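Local coordinates for Bpsl2520 (Burkholderia pseudomallei K96243, PDB 6F03), which is of unknown function, but is a putative exported protein of the DUF2059 family, an all-helical secreted antigen, at residues 38-43 and 130-134; 70-74 and 108-113. All blocks are in the same frame, centred on the assembly; numbering follows the deposited sequence.

Interaction 1 (38-43 and 130-134); sequences IDADKK and YDAYA
The capped start of helix 40-52 meets the last turns of helix 119-136 here, with Ile38, Lys42 and Lys43 bearing on Tyr130 and Ala134. Ile38 comes just ahead of the first turn and points at the other helix. Its CG1 lies 4.0 Å from Ala134 CB, and its CD1 is 3.9 Å from Tyr130 CB, the two side chains crossing at about a right angle. The carboxylate of Asp131 curls back so that OD1 also touches the Ile38 CD1 methyl.

Lys42 is the polar link. With CG anti to the backbone N (chi1 -170°) and the rest of the chain extended, it runs over the Ala134 methyl, Lys42 CE sitting 4.0 Å from Ala134 CB. Its ammonium then meets the carbonyl in the carbonyl plane, on a lone pair, with NZ 2.7 Å from Ala134 O and a C=O...N angle of 128°. Because the same NZ also donates to Tyr137 O, one lysine grips two carbonyls, Ala134 O in the last turn of helix 119-136 and Tyr137 O just past it, where the helix dipole would probably favour a positive charge.

Lys43 takes the ring of Tyr130. A bend at its last torsion lays NZ over one face, 4.3 Å from the centroid of the Tyr130 ring and offset toward the rim, a cation-pi contact. Lys43 O lies at the ring edge, in plane, 3.7 Å from Tyr130 CE2. Behind this, Asp39 is the N-cap of helix 40-52: OD2 accepts from Lys42 N at 3.3 Å, met from above the carboxylate plane.

Further along helix 40-52, Ile46, Lys47 and Leu50 continue the bed for Tyr130. Lys42 also touches Thr139 and Ile142 of helix 139-150, while Tyr133, on helix 119-136, reaches Gln161 of the second subunit.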
ATOM      1  N   ILE B  38     -20.632  18.886 -11.974  1.00 63.96           N
ATOM      2  CA  ILE B  38     -20.688  17.901 -13.057  1.00 59.66           C
ATOM      3  C   ILE B  38     -21.932  18.185 -13.897  1.00 55.60           C
ATOM      4  O   ILE B  38     -23.047  18.228 -13.366  1.00 54.74           O
ATOM      5  CB  ILE B  38     -20.725  16.465 -12.502  1.00 56.02           C
ATOM      6  CG1 ILE B  38     -19.553  16.199 -11.553  1.00 55.37           C
ATOM      7  CG2 ILE B  38     -20.731  15.445 -13.629  1.00 53.38           C
ATOM      8  CD1 ILE B  38     -19.715  14.923 -10.724  1.00 55.65           C
ATOM      9  N   ASP B  39     -21.760  18.360 -15.207  1.00 55.75           N
ATOM     10  CA  ASP B  39     -22.937  18.589 -16.043  1.00 54.18           C
ATOM     11  C   ASP B  39     -23.807  17.328 -16.111  1.00 50.06           C
ATOM     12  O   ASP B  39     -23.365  16.213 -15.826  1.00 49.47           O
ATOM     13  CB  ASP B  39     -22.548  19.031 -17.456  1.00 56.07           C
ATOM     14  CG  ASP B  39     -21.723  18.003 -18.190  1.00 58.34           C
ATOM     15  OD1 ASP B  39     -20.513  17.897 -17.912  1.00 61.09           O
ATOM     16  OD2 ASP B  39     -22.289  17.301 -19.052  1.00 57.90           O
ATOM     17  N   ALA B  40     -25.059  17.518 -16.522  1.00 48.11           N
ATOM     18  CA  ALA B  40     -26.066  16.478 -16.342  1.00 45.57           C
ATOM     19  C   ALA B  40     -25.747  15.220 -17.152  1.00 43.52           C
ATOM     20  O   ALA B  40     -25.871  14.100 -16.641  1.00 42.98           O
ATOM     21  CB  ALA B  40     -27.446  17.024 -16.719  1.00 43.69           C
ATOM     22  N   ASP B  41     -25.311  15.380 -18.406  1.00 36.57           N
ATOM     23  CA  ASP B  41     -25.078  14.211 -19.242  1.00 39.34           C
ATOM     24  C   ASP B  41     -23.838  13.455 -18.791  1.00 38.44           C
ATOM     25  O   ASP B  41     -23.798  12.220 -18.878  1.00 39.51           O
ATOM     26  CB  ASP B  41     -24.953  14.624 -20.715  1.00 45.18           C
ATOM     27  CG  ASP B  41     -26.259  15.162 -21.276  1.00 49.79           C
ATOM     28  OD1 ASP B  41     -27.334  14.735 -20.785  0.52 50.13           O
ATOM     29  OD2 ASP B  41     -26.207  16.022 -22.192  0.55 50.67           O
ATOM     30  N   LYS B  42     -22.838  14.172 -18.279  1.00 36.24           N
ATOM     31  CA  LYS B  42     -21.668  13.512 -17.714  1.00 36.41           C
ATOM     32  C   LYS B  42     -22.009  12.785 -16.412  1.00 34.59           C
ATOM     33  O   LYS B  42     -21.550  11.660 -16.192  1.00 30.89           O
ATOM     34  CB  LYS B  42     -20.546  14.527 -17.501  1.00 35.11           C
ATOM     35  CG  LYS B  42     -19.209  13.885 -17.145  1.00 34.77           C
ATOM     36  CD  LYS B  42     -18.069  14.888 -17.288  1.00 35.69           C
ATOM     37  CE  LYS B  42     -16.735  14.185 -17.185  1.00 34.10           C
ATOM     38  NZ  LYS B  42     -15.586  15.122 -17.318  1.00 31.16           N
ATOM     39  N   LYS B  43     -22.809  13.407 -15.540  1.00 36.43           N
ATOM     40  CA  LYS B  43     -23.212  12.743 -14.304  1.00 35.07           C
ATOM     41  C   LYS B  43     -23.925  11.424 -14.594  1.00 36.02           C
ATOM     42  O   LYS B  43     -23.608  10.386 -13.999  1.00 34.18           O
ATOM     43  CB  LYS B  43     -24.103  13.664 -13.470  1.00 40.77           C
ATOM     44  CG  LYS B  43     -24.489  13.080 -12.097  1.00 48.46           C
ATOM     45  CD  LYS B  43     -25.375  14.027 -11.280  1.00 54.10           C
ATOM     46  CE  LYS B  43     -25.941  13.351 -10.021  1.00 57.90           C
ATOM     47  NZ  LYS B  43     -24.928  12.932  -9.014  1.00 58.36           N
ATOM     48  N   TYR B 130     -17.482  10.050  -8.040  1.00 25.95           N
ATOM     49  CA  TYR B 130     -17.974  10.888  -9.133  1.00 28.08           C
ATOM     50  C   TYR B 130     -16.946  11.947  -9.499  1.00 29.80           C
ATOM     51  O   TYR B 130     -16.605  12.124 -10.679  1.00 31.48           O
ATOM     52  CB  TYR B 130     -19.294  11.575  -8.756  1.00 29.37           C
ATOM     53  CG  TYR B 130     -20.540  10.777  -9.051  1.00 32.24           C
ATOM     54  CD1 TYR B 130     -21.037   9.835  -8.131  1.00 35.32           C
ATOM     55  CD2 TYR B 130     -21.230  10.958 -10.244  1.00 33.56           C
ATOM     56  CE1 TYR B 130     -22.196   9.091  -8.405  1.00 35.06           C
ATOM     57  CE2 TYR B 130     -22.377  10.224 -10.535  1.00 35.34           C
ATOM     58  CZ  TYR B 130     -22.853   9.293  -9.618  1.00 38.68           C
ATOM     59  OH  TYR B 130     -23.993   8.579  -9.922  1.00 44.68           O
ATOM     60  N   ASP B 131     -16.459  12.677  -8.487  1.00 29.13           N
ATOM     61  CA  ASP B 131     -15.533  13.784  -8.723  1.00 31.29           C
ATOM     62  C   ASP B 131     -14.235  13.290  -9.352  1.00 33.45           C
ATOM     63  O   ASP B 131     -13.730  13.892 -10.313  1.00 33.90           O
ATOM     64  CB  ASP B 131     -15.260  14.531  -7.410  1.00 33.61           C
ATOM     65  CG  ASP B 131     -16.487  15.307  -6.906  1.00 38.61           C
ATOM     66  OD1 ASP B 131     -17.384  15.605  -7.735  0.77 36.47           O
ATOM     67  OD2 ASP B 131     -16.566  15.599  -5.674  0.76 38.15           O
ATOM     68  N   ALA B 132     -13.695  12.170  -8.859  1.00 25.60           N
ATOM     69  CA  ALA B 132     -12.459  11.668  -9.454  1.00 25.71           C
ATOM     70  C   ALA B 132     -12.658  11.286 -10.931  1.00 26.47           C
ATOM     71  O   ALA B 132     -11.808  11.598 -11.776  1.00 22.81           O
ATOM     72  CB  ALA B 132     -11.942  10.472  -8.659  1.00 22.81           C
ATOM     73  N   TYR B 133     -13.762  10.599 -11.265  1.00 22.89           N
ATOM     74  CA  TYR B 133     -13.964  10.228 -12.667  1.00 27.60           C
ATOM     75  C   TYR B 133     -14.195  11.450 -13.540  1.00 29.22           C
ATOM     76  O   TYR B 133     -13.680  11.522 -14.656  1.00 29.88           O
ATOM     77  CB  TYR B 133     -15.123   9.238 -12.821  1.00 25.51           C
ATOM     78  CG  TYR B 133     -14.640   7.825 -12.610  1.00 30.39           C
ATOM     79  CD1 TYR B 133     -13.987   7.136 -13.632  1.00 34.30           C
ATOM     80  CD2 TYR B 133     -14.773   7.199 -11.362  1.00 27.44           C
ATOM     81  CE1 TYR B 133     -13.510   5.840 -13.432  1.00 34.42           C
ATOM     82  CE2 TYR B 133     -14.303   5.918 -11.146  1.00 29.09           C
ATOM     83  CZ  TYR B 133     -13.671   5.241 -12.180  1.00 34.08           C
ATOM     84  OH  TYR B 133     -13.186   3.972 -11.958  1.00 34.61           O
ATOM     85  N   ALA B 134     -14.960  12.427 -13.051  1.00 31.64           N
ATOM     86  CA  ALA B 134     -15.253  13.599 -13.867  1.00 33.68           C
ATOM     87  C   ALA B 134     -13.996  14.409 -14.157  1.00 33.18           C
ATOM     88  O   ALA B 134     -13.921  15.096 -15.183  1.00 32.36           O
ATOM     89  CB  ALA B 134     -16.303  14.470 -13.171  1.00 33.69           C
TER

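Interaction 2 (70-74 and 108-113); sequences SKQLV and LVDGAG
Two peptide groups, those carrying the carbonyls of Val109 and Ala112, are the flat groups that Lys71 addresses, and it meets both at their oxygens. Lys71 NZ lies 3.0 Å from Val109 O, nearly along the C=O axis (162°), and 3.2 Å from Ala112 O, in the carbonyl plane on a lone pair. The aliphatic part of the lysine passes close to Val109 O on the way, and a bend at chi4 (-42°) turns the ammonium into the pair of oxygens. Glu67, one turn back, makes only a long, weak ion pair with it.

Val74 does the apolar work. Its CG1 presses on Leu108 CB at 3.5 Å, its CB faces Val109 CG2, and CG2 meets Ala112 CB at 3.9 Å. At the far end of the contact, Ser70 CB lies 3.8 Å from Gly113 CA; Ser70 OG is hydrogen-bonded to Ala66 O one turn earlier in its own helix.

Thr184 of the second subunit covers Val74 and Ala112, which puts the contact in the dimer interface. Overall this is an antiparallel helical hairpin, with a lysine holding a carbonyl of the last turn of the partner helix and one of the loop that follows.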
ATOM      1  N   SER B  70      -6.591   2.985  11.082  1.00 40.19           N
ATOM      2  CA  SER B  70      -6.878   3.590  12.381  1.00 39.21           C
ATOM      3  C   SER B  70      -6.512   2.644  13.521  1.00 39.01           C
ATOM      4  O   SER B  70      -5.875   3.058  14.489  1.00 42.13           O
ATOM      5  CB  SER B  70      -8.351   3.993  12.481  1.00 40.05           C
ATOM      6  OG  SER B  70      -8.681   4.951  11.497  1.00 44.61           O
ATOM      7  N   LYS B  71      -6.916   1.368  13.428  1.00 36.97           N
ATOM      8  CA  LYS B  71      -6.580   0.428  14.495  1.00 40.75           C
ATOM      9  C   LYS B  71      -5.074   0.294  14.661  1.00 45.15           C
ATOM     10  O   LYS B  71      -4.588   0.116  15.787  1.00 44.65           O
ATOM     11  CB  LYS B  71      -7.208  -0.953  14.244  1.00 36.42           C
ATOM     12  CG  LYS B  71      -8.734  -0.959  14.239  1.00 37.13           C
ATOM     13  CD  LYS B  71      -9.293  -2.377  14.049  1.00 40.32           C
ATOM     14  CE  LYS B  71     -10.818  -2.394  13.877  1.00 42.22           C
ATOM     15  NZ  LYS B  71     -11.589  -1.482  14.789  1.00 43.88           N
ATOM     16  N   GLN B  72      -4.312   0.402  13.568  1.00 46.46           N
ATOM     17  CA  GLN B  72      -2.870   0.268  13.704  1.00 48.62           C
ATOM     18  C   GLN B  72      -2.226   1.491  14.340  1.00 48.09           C
ATOM     19  O   GLN B  72      -1.124   1.370  14.878  1.00 46.48           O
ATOM     20  CB  GLN B  72      -2.234  -0.012  12.346  1.00 51.61           C
ATOM     21  CG  GLN B  72      -2.430  -1.449  11.921  1.00 56.90           C
ATOM     22  CD  GLN B  72      -1.982  -1.730  10.498  1.00 60.52           C
ATOM     23  OE1 GLN B  72      -2.134  -2.850  10.014  1.00 62.68           O
ATOM     24  NE2 GLN B  72      -1.435  -0.718   9.820  1.00 60.49           N
ATOM     25  N   LEU B  73      -2.908   2.642  14.344  1.00 45.80           N
ATOM     26  CA  LEU B  73      -2.377   3.847  14.973  1.00 44.40           C
ATOM     27  C   LEU B  73      -2.618   3.904  16.481  1.00 40.63           C
ATOM     28  O   LEU B  73      -2.086   4.810  17.130  1.00 37.11           O
ATOM     29  CB  LEU B  73      -2.981   5.101  14.326  1.00 44.65           C
ATOM     30  CG  LEU B  73      -2.375   5.570  13.004  1.00 48.48           C
ATOM     31  CD1 LEU B  73      -3.183   6.723  12.413  1.00 44.06           C
ATOM     32  CD2 LEU B  73      -0.926   5.979  13.220  1.00 51.02           C
ATOM     33  N   VAL B  74      -3.420   2.993  17.041  1.00 37.55           N
ATOM     34  CA  VAL B  74      -3.777   3.098  18.456  1.00 40.78           C
ATOM     35  C   VAL B  74      -2.547   3.145  19.352  1.00 44.17           C
ATOM     36  O   VAL B  74      -2.462   4.051  20.194  1.00 45.28           O
ATOM     37  CB  VAL B  74      -4.748   1.969  18.850  1.00 36.98           C
ATOM     38  CG1 VAL B  74      -4.674   1.763  20.370  1.00 41.06           C
ATOM     39  CG2 VAL B  74      -6.165   2.350  18.467  1.00 32.54           C
ATOM     40  N   LEU B 108      -9.063   0.464  22.877  1.00 42.78           N
ATOM     41  CA  LEU B 108      -8.957   1.518  21.871  1.00 41.90           C
ATOM     42  C   LEU B 108      -8.995   0.945  20.460  1.00 40.33           C
ATOM     43  O   LEU B 108      -9.641   1.512  19.575  1.00 36.99           O
ATOM     44  CB  LEU B 108      -7.677   2.327  22.079  1.00 40.88           C
ATOM     45  CG  LEU B 108      -7.624   3.248  23.293  1.00 44.03           C
ATOM     46  CD1 LEU B 108      -6.264   3.896  23.386  1.00 43.43           C
ATOM     47  CD2 LEU B 108      -8.701   4.313  23.176  1.00 44.96           C
ATOM     48  N   VAL B 109      -8.278  -0.158  20.238  1.00 41.96           N
ATOM     49  CA  VAL B 109      -8.317  -0.845  18.953  1.00 45.33           C
ATOM     50  C   VAL B 109      -9.748  -1.220  18.597  1.00 48.32           C
ATOM     51  O   VAL B 109     -10.193  -1.040  17.455  1.00 46.49           O
ATOM     52  CB  VAL B 109      -7.402  -2.082  18.984  1.00 44.30           C
ATOM     53  CG1 VAL B 109      -7.808  -3.076  17.890  1.00 41.49           C
ATOM     54  CG2 VAL B 109      -5.948  -1.655  18.805  1.00 43.40           C
ATOM     55  N   ASP B 110     -10.492  -1.752  19.572  1.00 48.93           N
ATOM     56  CA  ASP B 110     -11.861  -2.182  19.303  1.00 50.00           C
ATOM     57  C   ASP B 110     -12.747  -1.021  18.862  1.00 48.67           C
ATOM     58  O   ASP B 110     -13.659  -1.214  18.054  1.00 46.19           O
ATOM     59  CB  ASP B 110     -12.449  -2.863  20.543  1.00 50.51           C
ATOM     60  CG  ASP B 110     -13.915  -3.256  20.360  1.00 52.75           C
ATOM     61  OD1 ASP B 110     -14.204  -4.275  19.683  1.00 51.89           O
ATOM     62  OD2 ASP B 110     -14.782  -2.535  20.907  1.00 55.11           O
ATOM     63  N   GLY B 111     -12.507   0.180  19.385  1.00 45.98           N
ATOM     64  CA  GLY B 111     -13.329   1.326  19.073  1.00 44.77           C
ATOM     65  C   GLY B 111     -12.787   2.260  18.010  1.00 46.17           C
ATOM     66  O   GLY B 111     -13.418   3.285  17.735  1.00 49.45           O
ATOM     67  N   ALA B 112     -11.643   1.948  17.405  1.00 40.42           N
ATOM     68  CA  ALA B 112     -10.993   2.882  16.496  1.00 39.76           C
ATOM     69  C   ALA B 112     -11.595   2.783  15.096  1.00 40.73           C
ATOM     70  O   ALA B 112     -11.976   1.701  14.644  1.00 40.46           O
ATOM     71  CB  ALA B 112      -9.491   2.613  16.444  1.00 32.25           C
ATOM     72  N   GLY B 113     -11.686   3.930  14.422  1.00 40.32           N
ATOM     73  CA  GLY B 113     -12.158   4.010  13.053  1.00 38.28           C
ATOM     74  C   GLY B 113     -13.635   3.759  12.845  1.00 39.76           C
ATOM     75  O   GLY B 113     -14.031   3.367  11.745  1.00 38.75           O
TER

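Overall arrangement
From the N terminus the chain enters helix 40-52, whose start later receives helix 119-136 in interaction 1, closing a long loop of 86 residues, mostly helix. Within that loop, helix 55-84 runs out and helix 90-111 returns alongside it, and interaction 2 closes this shorter hairpin, so the two contacts nest rather than cross. The centres of interaction 1 and interaction 2 are about 35 Å apart, and the two do not touch. Interaction 1 ties the N-terminal helix to a helix of the DUF2059 region, while interaction 2 holds the two arms of the hairpin together. Both places also touch the second subunit, through residues on its helix 152-193.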